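Local coordinates for BauA (Acinetobacter baumannii, PDB 6HCP), which probably imports iron across the bacterial outer membrane as a TonB-dependent siderophore receptor, taking up ferric preacinetobactin, at residues E557-G562 / D585-K590; L676-Y681 / A694-M699. All coordinates share one frame; numbering follows the deposited sequence.

Interaction 1: residues E557-G562 / D585-K590. With C8E ((hydroxyethyloxy)tri(ethyloxy)octane), chain B; EDO (1,2-ethanediol), chain E.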
loop_
_atom_site.group_PDB
_atom_site.type_symbol
_atom_site.label_atom_id
_atom_site.label_comp_id
_atom_site.label_asym_id
_atom_site.label_seq_id
_atom_site.Cartn_x
_atom_site.Cartn_y
_atom_site.Cartn_z
ATOM N N GLU A 557 25.720 -1.444 38.714
ATOM C CA GLU A 557 26.205 -2.250 37.629
ATOM C C GLU A 557 25.061 -2.670 36.708
ATOM O O GLU A 557 24.008 -3.124 37.170
ATOM C CB GLU A 557 26.912 -3.484 38.173
ATOM C CG GLU A 557 27.555 -4.326 37.081
ATOM C CD GLU A 557 28.272 -5.548 37.629
ATOM O OE1 GLU A 557 27.604 -6.601 37.853
ATOM O OE2 GLU A 557 29.498 -5.448 37.777
ATOM N N GLN A 558 25.384 -2.688 35.411
ATOM C CA GLN A 558 24.614 -3.380 34.401
ATOM C C GLN A 558 25.537 -4.436 33.777
ATOM O O GLN A 558 26.721 -4.174 33.540
ATOM C CB GLN A 558 24.119 -2.390 33.350
ATOM C CG GLN A 558 23.330 -3.055 32.215
ATOM C CD GLN A 558 22.647 -2.074 31.287
ATOM O OE1 GLN A 558 22.334 -0.951 31.666
ATOM N NE2 GLN A 558 22.466 -2.469 30.036
ATOM N N ARG A 559 24.991 -5.619 33.541
ATOM C CA ARG A 559 25.716 -6.715 32.940
ATOM C C ARG A 559 24.955 -7.208 31.713
ATOM O O ARG A 559 23.842 -7.698 31.833
ATOM C CB ARG A 559 25.847 -7.888 33.919
ATOM C CG ARG A 559 26.698 -9.032 33.385
ATOM C CD ARG A 559 26.766 -10.199 34.369
ATOM N NE ARG A 559 25.465 -10.808 34.601
ATOM C CZ ARG A 559 25.079 -11.349 35.761
ATOM N NH1 ARG A 559 23.849 -11.802 35.911
ATOM N NH2 ARG A 559 25.934 -11.458 36.759
ATOM N N ASN A 560 25.589 -7.063 30.548
ATOM C CA ASN A 560 25.037 -7.525 29.284
ATOM C C ASN A 560 25.779 -8.792 28.845
ATOM O O ASN A 560 26.981 -8.760 28.584
ATOM C CB ASN A 560 25.149 -6.458 28.189
ATOM C CG ASN A 560 24.197 -5.299 28.339
ATOM O OD1 ASN A 560 23.641 -5.075 29.417
ATOM N ND2 ASN A 560 24.108 -4.480 27.290
ATOM N N ARG A 561 25.035 -9.891 28.777
ATOM C CA ARG A 561 25.516 -11.121 28.238
ATOM C C ARG A 561 24.813 -11.349 26.905
ATOM O O ARG A 561 23.600 -11.186 26.806
ATOM C CB ARG A 561 25.216 -12.296 29.174
ATOM C CG ARG A 561 26.024 -12.305 30.461
ATOM C CD ARG A 561 25.491 -13.329 31.466
ATOM N NE ARG A 561 26.434 -13.480 32.567
ATOM C CZ ARG A 561 26.173 -14.057 33.745
ATOM N NH1 ARG A 561 24.989 -14.586 33.990
ATOM N NH2 ARG A 561 27.123 -14.130 34.658
ATOM N N GLY A 562 25.569 -11.792 25.905
ATOM C CA GLY A 562 24.987 -11.943 24.603
ATOM C C GLY A 562 25.633 -13.045 23.791
ATOM O O GLY A 562 26.794 -13.412 24.001
ATOM N N ASP A 585 20.982 -10.566 27.157
ATOM C CA ASP A 585 20.472 -10.532 28.508
ATOM C C ASP A 585 21.074 -9.318 29.207
ATOM O O ASP A 585 22.185 -9.391 29.736
ATOM C CB ASP A 585 20.810 -11.834 29.239
ATOM C CG ASP A 585 20.369 -11.840 30.686
ATOM O OD1 ASP A 585 19.315 -11.239 30.941
ATOM O OD2 ASP A 585 21.192 -12.251 31.546
ATOM N N PRO A 586 20.403 -8.143 29.139
ATOM C CA PRO A 586 20.922 -6.907 29.708
ATOM C C PRO A 586 20.332 -6.701 31.106
ATOM O O PRO A 586 19.137 -6.404 31.230
ATOM C CB PRO A 586 20.429 -5.853 28.706
ATOM C CG PRO A 586 19.119 -6.412 28.189
ATOM C CD PRO A 586 19.130 -7.910 28.429
ATOM N N GLU A 587 21.102 -7.083 32.130
ATOM C CA GLU A 587 20.565 -7.181 33.490
ATOM C C GLU A 587 21.111 -6.045 34.358
ATOM O O GLU A 587 22.307 -5.777 34.379
ATOM C CB GLU A 587 20.891 -8.541 34.114
ATOM C CG GLU A 587 20.378 -8.640 35.553
ATOM C CD GLU A 587 20.531 -10.003 36.220
ATOM O OE1 GLU A 587 20.652 -10.967 35.508
ATOM O OE2 GLU A 587 20.534 -10.076 37.451
ATOM N N LEU A 588 20.220 -5.428 35.135
ATOM C CA LEU A 588 20.598 -4.445 36.132
ATOM C C LEU A 588 20.970 -5.214 37.410
ATOM O O LEU A 588 20.092 -5.677 38.108
ATOM C CB LEU A 588 19.443 -3.484 36.391
ATOM C CG LEU A 588 18.894 -2.763 35.156
ATOM C CD1 LEU A 588 17.783 -1.811 35.567
ATOM C CD2 LEU A 588 20.014 -1.998 34.461
ATOM N N THR A 589 22.260 -5.519 37.565
ATOM C CA THR A 589 22.694 -6.444 38.626
ATOM C C THR A 589 22.793 -5.721 39.971
ATOM O O THR A 589 22.497 -6.321 41.006
ATOM C CB THR A 589 24.019 -7.129 38.280
ATOM O OG1 THR A 589 24.954 -6.098 37.965
ATOM C CG2 THR A 589 23.856 -8.116 37.151
ATOM N N LYS A 590 23.158 -4.434 39.958
ATOM C CA LYS A 590 23.253 -3.663 41.200
ATOM C C LYS A 590 22.690 -2.264 40.968
ATOM O O LYS A 590 23.169 -1.533 40.112
ATOM C CB LYS A 590 24.704 -3.613 41.687
ATOM C CG LYS A 590 25.356 -4.978 41.864
ATOM C CD LYS A 590 26.866 -4.942 41.990
ATOM C CE LYS A 590 27.516 -6.281 41.714
ATOM N NZ LYS A 590 28.992 -6.158 41.668
HETATM C C1 C8E B . 23.223 -15.877 26.989
HETATM C C2 C8E B . 24.598 -15.255 26.844
HETATM C C3 C8E B . 25.736 -16.244 27.085
HETATM C C4 C8E B . 27.055 -15.553 27.418
HETATM C C5 C8E B . 27.627 -16.100 28.720
HETATM C C6 C8E B . 28.963 -15.450 29.049
HETATM C C7 C8E B . 29.876 -15.367 27.825
HETATM C C8 C8E B . 31.312 -15.059 28.237
HETATM O O9 C8E B . 32.173 -15.296 27.129
HETATM C C10 C8E B . 33.523 -14.900 27.404
HETATM C C11 C8E B . 34.410 -16.108 27.745
HETATM O O12 C8E B . 35.787 -15.714 27.903
HETATM C C13 C8E B . 36.731 -16.774 27.715
HETATM C C14 C8E B . 38.098 -16.180 27.404
HETATM O O15 C8E B . 38.124 -14.767 27.661
HETATM C C16 C8E B . 39.047 -14.410 28.700
HETATM C C17 C8E B . 40.046 -13.355 28.235
HETATM O O18 C8E B . 40.923 -13.865 27.218
HETATM C C19 C8E B . 42.170 -14.331 27.742
HETATM C C20 C8E B . 43.153 -14.535 26.602
HETATM O O21 C8E B . 42.660 -13.742 25.522
HETATM C C1 EDO E . 22.821 0.548 36.061
HETATM O O1 EDO E . 24.216 0.559 36.357
HETATM C C2 EDO E . 22.170 -0.244 37.185
HETATM O O2 EDO E . 22.191 0.567 38.362
HETATM O O HOH W 1 23.629 -10.499 32.334
HETATM O O HOH W 2 22.231 -12.395 38.137
#
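R559 and E587 both carry CG anti to the backbone N (chi1 -175° and 178°), which lays the two chains side by side, pointing the same way from one face of the sheet. R559 then bends at chi3, and its NH1 meets E587 OE1 at 3.3 Å in a salt bridge whose hydrogen bond is weak; one water also joins NH1 to E587 OE2. The methyl CG2 of T589 sits over one guanidinium face, 3.7 Å from R559 CZ, while the guanidinium of R561, salt-bridged to E532, lies against the other. These strands, 549-569 and 575-590, form an antiparallel hairpin of the TonB-dependent receptor barrel, and where strand 575-590 ends, T589 and K590 both face E557 in a classic beta bulge. T589 suits this place: its side chain points at the partner strand, and its hydroxyl donates to E557 OE1 at 2.7 Å, on the carboxylate's anti lone pair. The salt bridge from E557 OE2 to K590 NZ is long (4.0 Å). On the other face, towards Y109 of the plug, Q558 NE2 donates to N560 OD1 at 2.9 Å. That same OD1 lies 3.4 Å from CB of P586, a proline suited to its non-hydrogen-bonded pairing with N560, where no N-H is needed.

Interaction 2: residues L676-Y681 / A694-M699; sequences LTNKAY and APRTYM. With C8E ((hydroxyethyloxy)tri(ethyloxy)octane), chain C; PO4 (phosphate ion), chain D.
R696 and N678 lock the two segments together at close range. The backbone N of R696 donates a nearly straight bond of 2.9 Å to N678 OD1, and the asparagine, with its positive phi of 56°, suits a turn that offers its amide oxygen to the other segment. Further out, the guanidinium grips one backbone oxygen side-on: NE and NH2 of R696 reach L676 O at 2.9 and 3.0 Å, both from the same face of the carbonyl plane. A bend at chi3 (-66°) turns the arginine tip back to that oxygen. N678 CB covers one guanidinium face, and C7 of a C8E detergent, 3.5 Å from R696 NH2, covers the opposite one. The looser side relies on intermediaries. Y681 OH and A694 O share a water, at 2.7 and 2.8 Å, and R696 NH1 holds a phosphate, probably from the crystallisation liquor, by weak bonds. R696 of the second and third subunits binds the same ion, whose negative charge probably offsets the arginines' mutual repulsion. The contact fastens the loop after strand 665-674 to the residues leading into strand 697-705, which belong to the predicted TonB C-terminal box; that last strand pairs with 665-674 and with 173-181, closing the barrel.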
loop_
_atom_site.group_PDB
_atom_site.type_symbol
_atom_site.label_atom_id
_atom_site.label_comp_id
_atom_site.label_asym_id
_atom_site.label_seq_id
_atom_site.Cartn_x
_atom_site.Cartn_y
_atom_site.Cartn_z
ATOM N N LEU A 676 7.377 -1.214 4.934
ATOM C CA LEU A 676 6.385 -1.319 3.862
ATOM C C LEU A 676 4.991 -1.639 4.412
ATOM O O LEU A 676 3.999 -1.244 3.790
ATOM C CB LEU A 676 6.861 -2.317 2.808
ATOM C CG LEU A 676 6.640 -3.800 3.053
ATOM C CD1 LEU A 676 5.333 -4.254 2.427
ATOM C CD2 LEU A 676 7.797 -4.593 2.450
ATOM N N THR A 677 4.897 -2.281 5.584
ATOM C CA THR A 677 3.573 -2.561 6.177
ATOM C C THR A 677 3.031 -1.365 6.959
ATOM O O THR A 677 1.859 -1.373 7.345
ATOM C CB THR A 677 3.572 -3.805 7.071
ATOM O OG1 THR A 677 4.259 -3.518 8.292
ATOM C CG2 THR A 677 4.154 -5.026 6.395
ATOM N N ASN A 678 3.832 -0.297 7.083
ATOM C CA ASN A 678 3.449 0.942 7.797
ATOM C C ASN A 678 3.044 0.623 9.238
ATOM O O ASN A 678 2.080 1.183 9.765
ATOM C CB ASN A 678 2.347 1.710 7.075
ATOM C CG ASN A 678 2.285 3.167 7.460
ATOM O OD1 ASN A 678 3.310 3.791 7.762
ATOM N ND2 ASN A 678 1.072 3.695 7.526
ATOM N N LYS A 679 3.808 -0.265 9.873
ATOM C CA LYS A 679 3.574 -0.636 11.237
ATOM C C LYS A 679 3.760 0.576 12.153
ATOM O O LYS A 679 4.810 1.200 12.151
ATOM C CB LYS A 679 4.535 -1.749 11.647
ATOM C CG LYS A 679 4.424 -2.198 13.100
ATOM C CD LYS A 679 3.107 -2.886 13.443
ATOM C CE LYS A 679 3.099 -3.448 14.850
ATOM N NZ LYS A 679 1.723 -3.757 15.300
ATOM N N ALA A 680 2.765 0.814 13.012
ATOM C CA ALA A 680 2.844 1.805 14.098
ATOM C C ALA A 680 3.403 1.115 15.347
ATOM O O ALA A 680 2.852 0.118 15.804
ATOM C CB ALA A 680 1.481 2.391 14.362
ATOM N N TYR A 681 4.502 1.642 15.885
ATOM C CA TYR A 681 5.053 1.093 17.119
ATOM C C TYR A 681 5.702 2.195 17.952
ATOM O O TYR A 681 6.250 3.178 17.414
ATOM C CB TYR A 681 6.068 -0.012 16.809
ATOM C CG TYR A 681 7.293 0.435 16.054
ATOM C CD1 TYR A 681 7.285 0.511 14.669
ATOM C CD2 TYR A 681 8.470 0.779 16.716
ATOM C CE1 TYR A 681 8.417 0.870 13.953
ATOM C CE2 TYR A 681 9.601 1.166 16.012
ATOM C CZ TYR A 681 9.586 1.181 14.626
ATOM O OH TYR A 681 10.669 1.608 13.915
ATOM N N ALA A 694 9.456 5.264 12.508
ATOM C CA ALA A 694 9.272 5.877 11.214
ATOM C C ALA A 694 8.170 5.147 10.454
ATOM O O ALA A 694 8.096 3.922 10.471
ATOM C CB ALA A 694 10.567 5.840 10.440
ATOM N N PRO A 695 7.311 5.887 9.727
ATOM C CA PRO A 695 6.277 5.262 8.891
ATOM C C PRO A 695 6.853 4.668 7.598
ATOM O O PRO A 695 8.045 4.827 7.294
ATOM C CB PRO A 695 5.385 6.452 8.556
ATOM C CG PRO A 695 6.361 7.597 8.432
ATOM C CD PRO A 695 7.399 7.338 9.525
ATOM N N ARG A 696 5.977 4.063 6.794
ATOM C CA ARG A 696 6.326 3.652 5.429
ATOM C C ARG A 696 6.958 4.843 4.708
ATOM O O ARG A 696 6.419 5.932 4.751
ATOM C CB ARG A 696 5.066 3.225 4.661
ATOM C CG ARG A 696 5.343 2.762 3.238
ATOM C CD ARG A 696 4.038 2.541 2.479
ATOM N NE ARG A 696 3.293 1.436 3.044
ATOM C CZ ARG A 696 1.999 1.447 3.398
ATOM N NH1 ARG A 696 1.275 2.553 3.311
ATOM N NH2 ARG A 696 1.429 0.325 3.807
ATOM N N THR A 697 8.111 4.613 4.082
ATOM C CA THR A 697 8.892 5.678 3.497
ATOM C C THR A 697 9.360 5.194 2.116
ATOM O O THR A 697 9.928 4.106 1.993
ATOM C CB THR A 697 10.086 6.071 4.394
ATOM O OG1 THR A 697 9.626 6.562 5.656
ATOM C CG2 THR A 697 10.960 7.124 3.765
ATOM N N TYR A 698 9.100 6.019 1.088
ATOM C CA TYR A 698 9.501 5.713 -0.304
ATOM C C TYR A 698 10.773 6.501 -0.639
ATOM O O TYR A 698 10.871 7.676 -0.304
ATOM C CB TYR A 698 8.382 6.079 -1.290
ATOM C CG TYR A 698 7.021 5.454 -1.049
ATOM C CD1 TYR A 698 6.145 5.965 -0.102
ATOM C CD2 TYR A 698 6.567 4.400 -1.822
ATOM C CE1 TYR A 698 4.891 5.408 0.113
ATOM C CE2 TYR A 698 5.340 3.796 -1.583
ATOM C CZ TYR A 698 4.478 4.337 -0.651
ATOM O OH TYR A 698 3.215 3.832 -0.470
ATOM N N MET A 699 11.740 5.850 -1.290
ATOM C CA MET A 699 12.975 6.513 -1.730
ATOM C C MET A 699 13.285 6.131 -3.181
ATOM O O MET A 699 13.252 4.946 -3.539
ATOM C CB MET A 699 14.166 6.118 -0.851
ATOM C CG MET A 699 14.006 6.526 0.627
ATOM S SD MET A 699 15.537 6.212 1.526
ATOM C CE MET A 699 15.015 6.411 3.235
HETATM C C2 C8E C . 3.388 -3.194 -1.863
HETATM C C3 C8E C . 1.909 -2.866 -1.653
HETATM C C4 C8E C . 1.553 -2.742 -0.165
HETATM C C5 C8E C . 0.100 -2.303 0.069
HETATM C C6 C8E C . -0.211 -0.845 -0.284
HETATM C C7 C8E C . 0.766 0.114 0.383
HETATM C C8 C8E C . 1.916 0.476 -0.559
HETATM O O9 C8E C . 1.386 0.624 -1.878
HETATM C C10 C8E C . 2.360 1.068 -2.815
HETATM C C11 C8E C . 2.159 0.310 -4.118
HETATM O O12 C8E C . 3.411 -0.225 -4.554
HETATM C C13 C8E C . 3.278 -1.101 -5.680
HETATM C C14 C8E C . 4.379 -0.853 -6.713
HETATM O O15 C8E C . 5.550 -0.315 -6.085
HETATM C C16 C8E C . 5.755 1.087 -6.298
HETATM C C17 C8E C . 7.244 1.432 -6.221
HETATM O O18 C8E C . 7.404 2.841 -6.024
HETATM C C19 C8E C . 8.763 3.211 -5.814
HETATM C C20 C8E C . 8.901 4.068 -4.557
HETATM P P PO4 D . -2.453 2.781 3.316
HETATM O O1 PO4 D . -3.657 2.081 2.710
HETATM O O2 PO4 D . -1.900 2.039 4.530
HETATM O O3 PO4 D . -2.815 4.196 3.689
HETATM O O4 PO4 D . -1.392 2.845 2.243
HETATM O O HOH W 3 10.084 2.156 11.363
#

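Interaction 1 lies in the barrel wall and interaction 2 in a loop at the edge of it, their centres 32 Å apart and their nearest atoms about 17 Å. Interaction 1 is a surface contact within one hairpin, where regular backbone pairing is overlaid by charged side chains on one face and neutral ones on the plug-facing side. Interaction 2 is partly buried and lacks such pairing between its segments; an asparagine side chain and an arginine side chain each reach a backbone atom of the opposite segment. Along the chain they follow in series. No other subunit touches 557-562 or 585-590, whereas 676-681 and 694-699 meet neighbouring copies, with K679 salt-bridged to D183 of the second subunit.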